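Local structure of malonyl-CoA-[acyl-carrier-protein] transacylase (Coxiella burnetii, 3TQE) at residues A101-A106 / V232-D237; G107-E112 / A221-D226; P211-L216 / A250-L255. The protein probably catalyses transfer of the malonyl group from malonyl-CoA to holo-acyl carrier protein, giving malonyl-ACP and CoA for fatty acid synthesis. One frame throughout, in Å; residues are numbered along the deposited sequence. Where two conformers were deposited one is given.

How the interactions relate
The three contacts join the helix after the predicted nucleophile Ser96, the turn that follows it, and helices 210-220 and 244-254, illustrating how the acyl transferase fold unites distant segments. Residues 101-106 of interaction 1 run directly into residues 107-112 of interaction 2. Then come 211-216, 221-226, 232-237 and 250-255, so interaction 2 is nested within interaction 1 while interaction 3 crosses both. Interactions 1 and 2 have centres about 12 Å apart and touch, Leu103 packing on Leu109. Centre to centre, interaction 3 is about 15 Å from interaction 1 and 16 Å from interaction 2. Helix 244-254 takes part in or packs against all three. Interaction 3 lies beside the predicted active-site residues, interaction 2 away from them.

Interaction 1 (A101-A106 / V232-D237); sequences AALVCA and VIHNVD
Ala102 and Val232 mark the closest backbone approach, their CA atoms 6.5 Å apart, where the last turn of helix 97-105 meets an irregular loop between helices 210-220 and 244-254. The helix is the one that follows strand 91-94 and the predicted catalytic Ser96, in what is consistent with the nucleophile elbow of an acyl transferase. No hydrogen bond spans the two segments, and the buried contact rests on apolar side chains. Val232 is its centre. With CG1 anti to the backbone N (chi1 172°), CG1 reaches Ala102 CB at 3.9 Å, while CG2 meets Ala106 CB at 3.6 Å. The valine fork thus lies against two alanines one helical turn apart. Leu103 crosses Val232 at about a right angle, its CD2 lying 4.2 Å from Val232 CG2. Farther along the loop, the polar end of His234 is fixed from the same helix, since its ND1 is hydrogen-bonded to Glu99 OE2. Met92 of strand 91-94 packs against Ala102 and Ala106, and Leu251 of helix 244-254 against Leu103. The other branch of that leucine, CD1, approaches the His234 ring obliquely, 4.3 Å from CE1.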
loop_
_atom_site.group_PDB
_atom_site.type_symbol
_atom_site.label_atom_id
_atom_site.label_comp_id
_atom_site.label_asym_id
_atom_site.label_seq_id
_atom_site.Cartn_x
_atom_site.Cartn_y
_atom_site.Cartn_z
ATOM N N ALA A 101 -3.530 -1.223 6.668
ATOM C CA ALA A 101 -3.465 -0.082 7.538
ATOM C C ALA A 101 -4.766 0.679 7.517
ATOM O O ALA A 101 -5.254 1.087 8.558
ATOM C CB ALA A 101 -2.306 0.835 7.147
ATOM N N ALA A 102 -5.347 0.851 6.340
ATOM C CA ALA A 102 -6.629 1.562 6.219
ATOM C C ALA A 102 -7.686 0.834 7.041
ATOM O O ALA A 102 -8.463 1.438 7.766
ATOM C CB ALA A 102 -7.028 1.663 4.781
ATOM N N LEU A 103 -7.706 -0.488 6.961
ATOM C CA LEU A 103 -8.681 -1.240 7.700
ATOM C C LEU A 103 -8.492 -1.206 9.200
ATOM O O LEU A 103 -9.460 -1.186 9.948
ATOM C CB LEU A 103 -8.731 -2.681 7.220
ATOM C CG LEU A 103 -9.346 -2.872 5.845
ATOM C CD1 LEU A 103 -9.024 -4.261 5.346
ATOM C CD2 LEU A 103 -10.866 -2.595 5.874
ATOM N N VAL A 104 -7.255 -1.153 9.647
ATOM C CA VAL A 104 -6.996 -0.947 11.059
ATOM C C VAL A 104 -7.476 0.425 11.504
ATOM O O VAL A 104 -8.184 0.583 12.510
ATOM C CB VAL A 104 -5.502 -1.140 11.412
ATOM C CG1 VAL A 104 -5.241 -0.652 12.844
ATOM C CG2 VAL A 104 -5.112 -2.576 11.258
ATOM N N CYS A 105 -7.149 1.444 10.732
ATOM C CA CYS A 105 -7.491 2.801 11.117
ATOM C C CYS A 105 -8.980 3.097 10.990
ATOM O O CYS A 105 -9.511 3.904 11.736
ATOM C CB CYS A 105 -6.652 3.763 10.318
ATOM S SG CYS A 105 -4.894 3.601 10.705
ATOM N N ALA A 106 -9.668 2.357 10.119
ATOM C CA ALA A 106 -11.126 2.462 9.971
ATOM C C ALA A 106 -11.868 1.670 11.050
ATOM O O ALA A 106 -13.096 1.678 11.095
ATOM C CB ALA A 106 -11.553 1.919 8.590
ATOM N N VAL A 232 -13.392 2.384 3.269
ATOM C CA VAL A 232 -12.095 2.001 2.754
ATOM C C VAL A 232 -12.308 1.471 1.347
ATOM O O VAL A 232 -13.049 0.502 1.154
ATOM C CB VAL A 232 -11.451 0.928 3.624
ATOM C CG1 VAL A 232 -10.194 0.424 2.943
ATOM C CG2 VAL A 232 -11.182 1.470 5.026
ATOM N N ILE A 233 -11.720 2.125 0.362
ATOM C CA ILE A 233 -11.877 1.720 -1.018
ATOM C C ILE A 233 -10.843 0.653 -1.312
ATOM O O ILE A 233 -9.650 0.919 -1.304
ATOM C CB ILE A 233 -11.686 2.902 -1.978
ATOM C CG1 ILE A 233 -12.615 4.048 -1.649
ATOM C CG2 ILE A 233 -11.845 2.444 -3.438
ATOM C CD1 ILE A 233 -13.991 3.694 -1.558
ATOM N N HIS A 234 -11.304 -0.552 -1.610
ATOM C CA HIS A 234 -10.401 -1.670 -1.858
ATOM C C HIS A 234 -9.749 -1.626 -3.220
ATOM O O HIS A 234 -10.339 -1.235 -4.207
ATOM C CB HIS A 234 -11.164 -2.967 -1.709
ATOM C CG HIS A 234 -11.551 -3.251 -0.309
ATOM N ND1 HIS A 234 -10.719 -3.923 0.562
ATOM C CD2 HIS A 234 -12.648 -2.898 0.404
ATOM C CE1 HIS A 234 -11.309 -4.000 1.747
ATOM N NE2 HIS A 234 -12.480 -3.388 1.676
ATOM N N ASN A 235 -8.525 -2.104 -3.238
ATOM C CA ASN A 235 -7.695 -2.116 -4.427
ATOM C C ASN A 235 -8.250 -2.946 -5.541
ATOM O O ASN A 235 -7.999 -2.653 -6.708
ATOM C CB ASN A 235 -6.332 -2.715 -4.099
ATOM C CG ASN A 235 -5.462 -1.830 -3.247
ATOM O OD1 ASN A 235 -5.683 -0.606 -3.049
ATOM N ND2 ASN A 235 -4.409 -2.443 -2.774
ATOM N N VAL A 236 -8.887 -4.047 -5.187
ATOM C CA VAL A 236 -9.192 -5.043 -6.192
ATOM C C VAL A 236 -10.387 -4.656 -6.997
ATOM O O VAL A 236 -10.442 -4.958 -8.196
ATOM C CB VAL A 236 -9.356 -6.432 -5.549
ATOM C CG1 VAL A 236 -10.556 -6.490 -4.666
ATOM C CG2 VAL A 236 -9.375 -7.507 -6.583
ATOM N N ASP A 237 -11.327 -3.953 -6.367
ATOM C CA ASP A 237 -12.593 -3.627 -7.004
ATOM C C ASP A 237 -13.019 -2.173 -6.956
ATOM O O ASP A 237 -14.072 -1.796 -7.494
ATOM C CB ASP A 237 -13.684 -4.538 -6.448
ATOM C CG ASP A 237 -13.806 -4.489 -4.966
ATOM O OD1 ASP A 237 -13.168 -3.628 -4.334
ATOM O OD2 ASP A 237 -14.497 -5.380 -4.408
#

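Interaction 2 (G107-E112 / A221-D226); sequences GALKFE and AKISID. With GLY (glycine), chain C.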
loop_
_atom_site.group_PDB
_atom_site.type_symbol
_atom_site.label_atom_id
_atom_site.label_comp_id
_atom_site.label_asym_id
_atom_site.label_seq_id
_atom_site.Cartn_x
_atom_site.Cartn_y
_atom_site.Cartn_z
ATOM N N GLY A 107 -11.151 0.926 11.866
ATOM C CA GLY A 107 -11.743 0.152 12.932
ATOM C C GLY A 107 -12.225 -1.233 12.554
ATOM O O GLY A 107 -12.912 -1.869 13.334
ATOM N N ALA A 108 -11.834 -1.734 11.395
ATOM C CA ALA A 108 -12.308 -3.028 10.937
ATOM C C ALA A 108 -11.468 -4.160 11.505
ATOM O O ALA A 108 -11.967 -5.236 11.748
ATOM C CB ALA A 108 -12.297 -3.092 9.432
ATOM N N LEU A 109 -10.171 -3.921 11.687
ATOM C CA LEU A 109 -9.208 -4.935 12.142
ATOM C C LEU A 109 -8.483 -4.422 13.363
ATOM O O LEU A 109 -8.099 -3.246 13.415
ATOM C CB LEU A 109 -8.107 -5.217 11.109
ATOM C CG LEU A 109 -8.457 -5.746 9.747
ATOM C CD1 LEU A 109 -7.186 -5.885 8.908
ATOM C CD2 LEU A 109 -9.200 -7.083 9.899
ATOM N N LYS A 110 -8.284 -5.300 14.332
ATOM C CA LYS A 110 -7.503 -4.979 15.510
ATOM C C LYS A 110 -6.047 -4.872 15.096
ATOM O O LYS A 110 -5.541 -5.736 14.395
ATOM C CB LYS A 110 -7.642 -6.071 16.575
ATOM C CG LYS A 110 -6.903 -5.747 17.855
ATOM C CD LYS A 110 -7.205 -6.718 18.986
ATOM C CE LYS A 110 -6.400 -6.332 20.209
ATOM N NZ LYS A 110 -7.079 -6.687 21.480
ATOM N N PHE A 111 -5.376 -3.817 15.530
ATOM C CA PHE A 111 -3.999 -3.579 15.120
ATOM C C PHE A 111 -3.088 -4.785 15.322
ATOM O O PHE A 111 -2.403 -5.186 14.400
ATOM C CB PHE A 111 -3.447 -2.346 15.838
ATOM C CG PHE A 111 -2.022 -2.091 15.581
ATOM C CD1 PHE A 111 -1.567 -1.968 14.300
ATOM C CD2 PHE A 111 -1.127 -1.981 16.602
ATOM C CE1 PHE A 111 -0.271 -1.741 14.042
ATOM C CE2 PHE A 111 0.206 -1.744 16.334
ATOM C CZ PHE A 111 0.621 -1.636 15.059
ATOM N N GLU A 112 -3.037 -5.342 16.526
ATOM C CA GLU A 112 -2.044 -6.389 16.803
ATOM C C GLU A 112 -2.383 -7.656 16.003
ATOM O O GLU A 112 -1.494 -8.361 15.543
ATOM C CB GLU A 112 -1.976 -6.667 18.295
ATOM C CG GLU A 112 -1.398 -5.485 19.079
ATOM C CD GLU A 112 -2.236 -5.064 20.297
ATOM O OE1 GLU A 112 -2.955 -5.926 20.867
ATOM O OE2 GLU A 112 -2.206 -3.856 20.676
ATOM N N ALA A 221 -9.710 -16.065 7.672
ATOM C CA ALA A 221 -10.993 -16.584 8.120
ATOM C C ALA A 221 -11.098 -16.559 9.632
ATOM O O ALA A 221 -12.199 -16.532 10.161
ATOM C CB ALA A 221 -11.202 -18.012 7.597
ATOM N N LYS A 222 -9.961 -16.556 10.320
ATOM C CA LYS A 222 -9.943 -16.680 11.779
ATOM C C LYS A 222 -9.895 -15.339 12.471
ATOM O O LYS A 222 -10.076 -15.258 13.670
ATOM C CB LYS A 222 -8.738 -17.503 12.226
ATOM C CG LYS A 222 -8.771 -18.960 11.806
ATOM C CD LYS A 222 -7.482 -19.656 12.197
ATOM C CE LYS A 222 -7.324 -20.999 11.508
ATOM N NZ LYS A 222 -8.092 -22.078 12.193
ATOM N N ILE A 223 -9.624 -14.279 11.724
ATOM C CA ILE A 223 -9.464 -12.954 12.308
ATOM C C ILE A 223 -10.817 -12.253 12.337
ATOM O O ILE A 223 -11.582 -12.335 11.406
ATOM C CB ILE A 223 -8.397 -12.110 11.549
ATOM C CG1 ILE A 223 -8.153 -10.762 12.252
ATOM C CG2 ILE A 223 -8.813 -11.836 10.133
ATOM C CD1 ILE A 223 -6.954 -9.953 11.686
ATOM N N SER A 224 -11.104 -11.572 13.428
ATOM C CA SER A 224 -12.353 -10.863 13.567
ATOM C C SER A 224 -12.319 -9.597 12.758
ATOM O O SER A 224 -11.358 -8.867 12.800
ATOM C CB SER A 224 -12.567 -10.502 15.026
ATOM O OG SER A 224 -12.669 -11.667 15.804
ATOM N N ILE A 225 -13.374 -9.341 12.019
ATOM C CA ILE A 225 -13.469 -8.158 11.207
ATOM C C ILE A 225 -14.755 -7.454 11.537
ATOM O O ILE A 225 -15.819 -8.045 11.460
ATOM C CB ILE A 225 -13.423 -8.474 9.719
ATOM C CG1 ILE A 225 -12.148 -9.255 9.404
ATOM C CG2 ILE A 225 -13.532 -7.193 8.934
ATOM C CD1 ILE A 225 -12.000 -9.707 7.957
ATOM N N ASP A 226 -14.646 -6.189 11.913
ATOM C CA ASP A 226 -15.785 -5.332 12.160
ATOM C C ASP A 226 -16.073 -4.473 10.942
ATOM O O ASP A 226 -15.235 -4.342 10.047
ATOM C CB ASP A 226 -15.514 -4.457 13.362
ATOM C CG ASP A 226 -15.536 -5.222 14.671
ATOM O OD1 ASP A 226 -16.065 -6.348 14.711
ATOM O OD2 ASP A 226 -15.040 -4.666 15.678
HETATM N N GLY C . -17.048 -9.981 12.924
HETATM C CA GLY C . -17.645 -10.907 11.907
HETATM C C GLY C . -16.577 -11.747 11.250
HETATM O O GLY C . -15.393 -11.597 11.621
HETATM O OXT GLY C . -16.876 -12.566 10.333
HETATM O O HOH W 1 -9.170 -7.956 14.064
#
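Ala108 and Asp226 hold the two segments together through their backbones: Asp226 N donates to Ala108 O over 2.8 Å, with an N-H...O angle of 164°, and the donor lies in the carbonyl plane on a lone pair. The segments run roughly antiparallel here, though neither forms a regular strand. Ile225, the residue before the aspartate, shows how one side chain can serve both the chain contact and its surroundings. Its CA-H also points to Ala108 O, a weaker contact beside the main bond. Ile225 CB stands 4.1 Å from Ala108 O; CG2 is 3.8 Å from that Ala108 O and also faces the Ala108 methyl, 4.3 Å from CB. The other branch turns elsewhere: CG1, placed anti to the carbonyl carbon (chi1 -56°), meets Leu109 CD2 at 3.7 Å, and the two side chains lie side by side, pointing the same way. At the tip, Ile225 CD1 stays beside Leu109, 4.3 Å from its CD2. A bound glycine accepts a bond from Ile225 N through its O at 3.1 Å and donates through its N to Ile225 O at 2.7 Å. Arg248 and Ala244 belong to the same pocket, Arg248 bonding both the glycine and Ile223 O; this site lies away from Ser96 and His205. A water joins the segments, hydrogen-bonded to Lys110 N and Ser224 O. Gly107, with positive phi, closes helix 97-105 in a Schellman motif, and Lys110 takes the N-cap position of helix 111-128. The contact therefore sits at the turn between these two helices, with Leu109 packed on Leu103 and Val104 of the first and on Ala114 of the second, and with Ala244, Ile247 and Arg248 of helix 244-254 packed against Ile225.

Interaction 3 (P211-L216 / A250-L255); sequences PAADRL and ALIKQL
Ala213 meets both Ile252 and Leu255, and its small side chain lets helix 210-220 come close to the end of helix 244-254: the CA atoms of Ala213 and Ile252 are only 5.6 Å apart. The tight part of this helix-helix contact is the buried side, where Leu255 CD1 presses on the alanine. It stands 3.4 Å from Ala213 CA, shorter than usual van der Waals contact, and 3.7 Å from Ala213 CB. Leu216 has CG anti to its backbone N (chi1 -164°). Its CD2 is the branch that meets Leu255 CD1, at 3.8 Å, the two leucines crossing at about a right angle. Ile252 fills the adjoining part, its CD1 lying 3.9 Å from Leu216 CB while its CG2 rests 4.0 Å from Ala213 CB. No pair here is as short as Leu255 CD1 to Ala213 CA, and Ile252 is partly exposed. Asp214 and Lys253, both exposed, have their CB pointing away from the contact. Arg215 forms a salt bridge with Glu127 of helix 111-128. Leu255, by contrast, packs on Arg121 and Met125 of that helix, its side chain about 6 Å from those of Ser96 and His205, the predicted active-site residues. No hydrogen bond crosses between the segments, which meet mainly through carbon-carbon contacts. Gln254 OE1 bonds Arg121 NH2, and Gln254 NE2 bonds Ser96 O. The apolar contact lies next to the Gln254 carbonyl, whose bond to His205 ND1 is consistent with orienting this predicted active-site histidine.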
loop_
_atom_site.group_PDB
_atom_site.type_symbol
_atom_site.label_atom_id
_atom_site.label_comp_id
_atom_site.label_asym_id
_atom_site.label_seq_id
_atom_site.Cartn_x
_atom_site.Cartn_y
_atom_site.Cartn_z
ATOM N N PRO A 211 -0.761 -19.498 -4.451
ATOM C CA PRO A 211 -0.463 -20.341 -3.291
ATOM C C PRO A 211 -0.459 -19.554 -1.994
ATOM O O PRO A 211 -0.863 -20.058 -0.953
ATOM C CB PRO A 211 0.939 -20.857 -3.595
ATOM C CG PRO A 211 1.040 -20.791 -5.071
ATOM C CD PRO A 211 0.266 -19.612 -5.500
ATOM N N ALA A 212 0.010 -18.316 -2.050
ATOM C CA ALA A 212 0.001 -17.453 -0.882
ATOM C C ALA A 212 -1.409 -17.064 -0.502
ATOM O O ALA A 212 -1.736 -16.997 0.670
ATOM C CB ALA A 212 0.816 -16.213 -1.163
ATOM N N ALA A 213 -2.230 -16.795 -1.491
ATOM C CA ALA A 213 -3.602 -16.416 -1.255
ATOM C C ALA A 213 -4.332 -17.554 -0.546
ATOM O O ALA A 213 -5.117 -17.329 0.370
ATOM C CB ALA A 213 -4.283 -16.080 -2.540
ATOM N N ASP A 214 -4.077 -18.782 -0.977
ATOM C CA ASP A 214 -4.726 -19.923 -0.365
ATOM C C ASP A 214 -4.352 -20.038 1.099
ATOM O O ASP A 214 -5.196 -20.348 1.936
ATOM C CB ASP A 214 -4.360 -21.200 -1.085
ATOM C CG ASP A 214 -4.934 -21.266 -2.505
ATOM O OD1 ASP A 214 -5.840 -20.479 -2.845
ATOM O OD2 ASP A 214 -4.455 -22.119 -3.285
ATOM N N ARG A 215 -3.097 -19.779 1.414
ATOM C CA ARG A 215 -2.633 -19.846 2.785
ATOM C C ARG A 215 -3.197 -18.707 3.599
ATOM O O ARG A 215 -3.690 -18.905 4.717
ATOM C CB ARG A 215 -1.123 -19.860 2.840
ATOM C CG ARG A 215 -0.546 -21.114 2.240
ATOM C CD ARG A 215 0.937 -21.012 2.147
ATOM N NE ARG A 215 1.584 -21.195 3.434
ATOM C CZ ARG A 215 2.881 -21.010 3.667
ATOM N NH1 ARG A 215 3.697 -20.598 2.699
ATOM N NH2 ARG A 215 3.366 -21.237 4.890
ATOM N N LEU A 216 -3.149 -17.507 3.041
ATOM C CA LEU A 216 -3.637 -16.365 3.788
ATOM C C LEU A 216 -5.127 -16.472 4.041
ATOM O O LEU A 216 -5.610 -15.968 5.051
ATOM C CB LEU A 216 -3.298 -15.067 3.064
ATOM C CG LEU A 216 -3.417 -13.818 3.958
ATOM C CD1 LEU A 216 -2.394 -13.863 5.111
ATOM C CD2 LEU A 216 -3.240 -12.612 3.079
ATOM N N ALA A 250 -12.039 -9.569 -0.574
ATOM C CA ALA A 250 -11.305 -8.510 -1.223
ATOM C C ALA A 250 -9.824 -8.575 -0.899
ATOM O O ALA A 250 -8.984 -8.342 -1.759
ATOM C CB ALA A 250 -11.879 -7.165 -0.838
ATOM N N LEU A 251 -9.510 -8.893 0.338
ATOM C CA LEU A 251 -8.118 -8.973 0.767
ATOM C C LEU A 251 -7.411 -10.154 0.160
ATOM O O LEU A 251 -6.234 -10.081 -0.171
ATOM C CB LEU A 251 -8.000 -9.030 2.282
ATOM C CG LEU A 251 -8.437 -7.744 2.978
ATOM C CD1 LEU A 251 -8.507 -8.001 4.465
ATOM C CD2 LEU A 251 -7.492 -6.565 2.642
ATOM N N ILE A 252 -8.119 -11.255 -0.014
ATOM C CA ILE A 252 -7.487 -12.423 -0.593
ATOM C C ILE A 252 -7.330 -12.222 -2.099
ATOM O O ILE A 252 -6.289 -12.498 -2.670
ATOM C CB ILE A 252 -8.275 -13.683 -0.252
ATOM C CG1 ILE A 252 -8.235 -13.926 1.269
ATOM C CG2 ILE A 252 -7.748 -14.866 -1.040
ATOM C CD1 ILE A 252 -6.843 -14.007 1.871
ATOM N N LYS A 253 -8.364 -11.719 -2.753
ATOM C CA LYS A 253 -8.287 -11.469 -4.192
ATOM C C LYS A 253 -7.223 -10.441 -4.536
ATOM O O LYS A 253 -6.639 -10.488 -5.599
ATOM C CB LYS A 253 -9.654 -11.051 -4.724
ATOM C CG LYS A 253 -9.780 -11.083 -6.251
ATOM C CD LYS A 253 -11.215 -10.722 -6.695
ATOM C CE LYS A 253 -11.375 -10.795 -8.207
ATOM N NZ LYS A 253 -12.790 -10.520 -8.646
ATOM N N GLN A 254 -6.980 -9.509 -3.625
ATOM C CA GLN A 254 -5.977 -8.488 -3.828
ATOM C C GLN A 254 -4.644 -9.075 -4.205
ATOM O O GLN A 254 -3.918 -8.477 -4.969
ATOM C CB GLN A 254 -5.832 -7.667 -2.534
ATOM C CG GLN A 254 -4.994 -6.437 -2.658
ATOM C CD GLN A 254 -4.367 -6.041 -1.329
ATOM O OE1 GLN A 254 -3.772 -6.849 -0.629
ATOM N NE2 GLN A 254 -4.468 -4.785 -1.008
ATOM N N LEU A 255 -4.322 -10.239 -3.654
ATOM C CA LEU A 255 -3.018 -10.846 -3.817
ATOM C C LEU A 255 -2.774 -11.249 -5.251
ATOM O O LEU A 255 -1.635 -11.300 -5.681
ATOM C CB LEU A 255 -2.883 -12.069 -2.936
ATOM C CG LEU A 255 -2.893 -11.770 -1.445
ATOM C CD1 LEU A 255 -3.191 -13.057 -0.661
ATOM C CD2 LEU A 255 -1.598 -11.113 -1.051
#